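Local coordinates for protein purine nucleosidase, (IunH-1) (Sulfolobus solfataricus, PDB 3T8J) that belongs to the nucleoside hydrolase family and holds a sodium ion in a mixed alpha/beta fold, at residues Lys256-Ile261 with Lys286-Ile291. Residues are numbered along the deposited sequence; the frame is centred on the assembly and turned at random.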
loop_
_atom_site.group_PDB
_atom_site.type_symbol
_atom_site.label_atom_id
_atom_site.label_comp_id
_atom_site.label_asym_id
_atom_site.label_seq_id
_atom_site.Cartn_x
_atom_site.Cartn_y
_atom_site.Cartn_z
ATOM N N LYS A 256 23.423 9.495 -14.257
ATOM C CA LYS A 256 22.038 9.799 -14.566
ATOM C C LYS A 256 21.215 8.524 -14.410
ATOM O O LYS A 256 21.471 7.516 -15.082
ATOM C CB LYS A 256 21.915 10.347 -15.988
ATOM C CG LYS A 256 22.505 11.740 -16.136
ATOM C CD LYS A 256 22.199 12.355 -17.510
ATOM C CE LYS A 256 22.672 13.799 -17.584
ATOM N NZ LYS A 256 22.422 14.407 -18.942
ATOM N N ARG A 257 20.217 8.574 -13.531
ATOM C CA ARG A 257 19.436 7.393 -13.181
ATOM C C ARG A 257 17.953 7.711 -13.087
ATOM O O ARG A 257 17.573 8.883 -13.175
ATOM C CB ARG A 257 20.010 6.796 -11.886
ATOM C CG ARG A 257 21.257 5.956 -12.237
ATOM C CD ARG A 257 22.045 5.438 -11.087
ATOM N NE ARG A 257 23.200 4.682 -11.546
ATOM C CZ ARG A 257 24.139 4.158 -10.748
ATOM N NH1 ARG A 257 24.079 4.305 -9.428
ATOM N NH2 ARG A 257 25.135 3.462 -11.281
ATOM N N PHE A 258 17.119 6.680 -12.925
ATOM C CA PHE A 258 15.684 6.839 -12.787
ATOM C C PHE A 258 15.307 6.683 -11.301
ATOM O O PHE A 258 15.522 5.603 -10.714
ATOM C CB PHE A 258 14.907 5.831 -13.654
ATOM C CG PHE A 258 13.412 5.894 -13.467
ATOM C CD1 PHE A 258 12.703 7.020 -13.831
ATOM C CD2 PHE A 258 12.716 4.805 -12.960
ATOM C CE1 PHE A 258 11.333 7.081 -13.661
ATOM C CE2 PHE A 258 11.353 4.858 -12.792
ATOM C CZ PHE A 258 10.662 5.994 -13.131
ATOM N N VAL A 259 14.795 7.766 -10.721
ATOM C CA VAL A 259 14.460 7.829 -9.272
ATOM C C VAL A 259 12.942 7.799 -9.102
ATOM O O VAL A 259 12.230 8.615 -9.706
ATOM C CB VAL A 259 14.987 9.108 -8.644
ATOM C CG1 VAL A 259 14.621 9.133 -7.129
ATOM C CG2 VAL A 259 16.513 9.249 -8.832
ATOM N N VAL A 260 12.454 6.857 -8.271
ATOM C CA VAL A 260 11.052 6.771 -7.903
ATOM C C VAL A 260 10.936 7.210 -6.436
ATOM O O VAL A 260 11.777 6.794 -5.645
ATOM C CB VAL A 260 10.514 5.369 -8.031
ATOM C CG1 VAL A 260 9.064 5.289 -7.550
ATOM C CG2 VAL A 260 10.561 4.932 -9.528
ATOM N N ILE A 261 9.963 8.083 -6.159
ATOM C CA ILE A 261 9.703 8.528 -4.767
ATOM C C ILE A 261 8.586 7.679 -4.194
ATOM O O ILE A 261 7.489 7.588 -4.760
ATOM C CB ILE A 261 9.266 9.983 -4.751
ATOM C CG1 ILE A 261 10.238 10.900 -5.492
ATOM C CG2 ILE A 261 9.037 10.446 -3.282
ATOM C CD1 ILE A 261 11.669 10.908 -4.922
ATOM N N LYS A 286 14.397 5.685 -18.751
ATOM C CA LYS A 286 14.483 7.113 -18.930
ATOM C C LYS A 286 14.950 7.774 -17.635
ATOM O O LYS A 286 14.170 7.874 -16.696
ATOM C CB LYS A 286 13.112 7.666 -19.318
ATOM C CG LYS A 286 12.536 7.052 -20.580
ATOM C CD LYS A 286 11.058 7.423 -20.689
ATOM C CE LYS A 286 10.461 6.861 -21.962
ATOM N NZ LYS A 286 8.991 7.159 -22.005
ATOM N N PRO A 287 16.210 8.199 -17.582
ATOM C CA PRO A 287 16.620 8.882 -16.341
ATOM C C PRO A 287 15.858 10.178 -16.094
ATOM O O PRO A 287 15.481 10.882 -17.021
ATOM C CB PRO A 287 18.089 9.193 -16.569
ATOM C CG PRO A 287 18.311 9.085 -18.026
ATOM C CD PRO A 287 17.324 8.083 -18.533
ATOM N N ASN A 288 15.661 10.507 -14.817
ATOM C CA ASN A 288 15.034 11.765 -14.421
ATOM C C ASN A 288 15.889 12.604 -13.462
ATOM O O ASN A 288 15.470 13.697 -13.069
ATOM C CB ASN A 288 13.615 11.543 -13.850
ATOM C CG ASN A 288 13.609 10.705 -12.613
ATOM O OD1 ASN A 288 14.630 10.154 -12.265
ATOM N ND2 ASN A 288 12.444 10.593 -11.937
ATOM N N ALA A 289 17.086 12.156 -13.121
ATOM C CA ALA A 289 17.950 12.917 -12.207
ATOM C C ALA A 289 19.391 12.536 -12.366
ATOM O O ALA A 289 19.705 11.369 -12.589
ATOM C CB ALA A 289 17.523 12.712 -10.747
ATOM N N GLU A 290 20.271 13.521 -12.251
ATOM C CA GLU A 290 21.693 13.283 -12.189
ATOM C C GLU A 290 22.048 13.233 -10.722
ATOM O O GLU A 290 21.827 14.217 -10.016
ATOM C CB GLU A 290 22.461 14.391 -12.864
ATOM C CG GLU A 290 23.933 14.186 -12.886
ATOM C CD GLU A 290 24.631 15.347 -13.577
ATOM O OE1 GLU A 290 24.490 16.506 -13.088
ATOM O OE2 GLU A 290 25.300 15.084 -14.586
ATOM N N ILE A 291 22.593 12.120 -10.284
ATOM C CA ILE A 291 22.878 11.913 -8.861
ATOM C C ILE A 291 24.382 12.034 -8.607
ATOM O O ILE A 291 25.195 11.447 -9.314
ATOM C CB ILE A 291 22.369 10.524 -8.389
ATOM C CG1 ILE A 291 20.891 10.344 -8.758
ATOM C CG2 ILE A 291 22.685 10.314 -6.892
ATOM C CD1 ILE A 291 20.277 8.962 -8.313
#
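K256 sits opposite E290 as an antiparallel non-hydrogen-bonded pair, its CA 3.4 Å from A289 O in a CA-H...O contact and its CB packed against P287 CB. The two charged ends stay apart, and E290 OE1 turns instead to R254 and T183. At R257 the pairing becomes hydrogen-bonded: R257 N donates to A289 O at 3.0 Å. R257 O then takes two donors, N288 N at 3.0 Å and, more weakly, A289 N. Two residues facing one make this a classic beta bulge, placed where strand 289-295 begins to pair with strand 251-261, which lies between it and the outermost strand 272-275 of the mixed sheet. F258 brings CD1 to within 3.3 Å of K286 O, and its ring plane lies 34° from the N288 amide. With CG held between the backbone N and carbonyl carbon (chi1 62°), that amide continues the pairing past the bulge by gripping both backbone polar atoms of V259: OD1 accepts from V259 N at 2.8 Å, while one N-H of ND2 goes to an in-plane lone pair of V259 O at 3.0 Å. ND2 also bonds F176 O of helix 169-177. V259 CG2 packs on I291 CD1 (3.8 Å) and A289 CB.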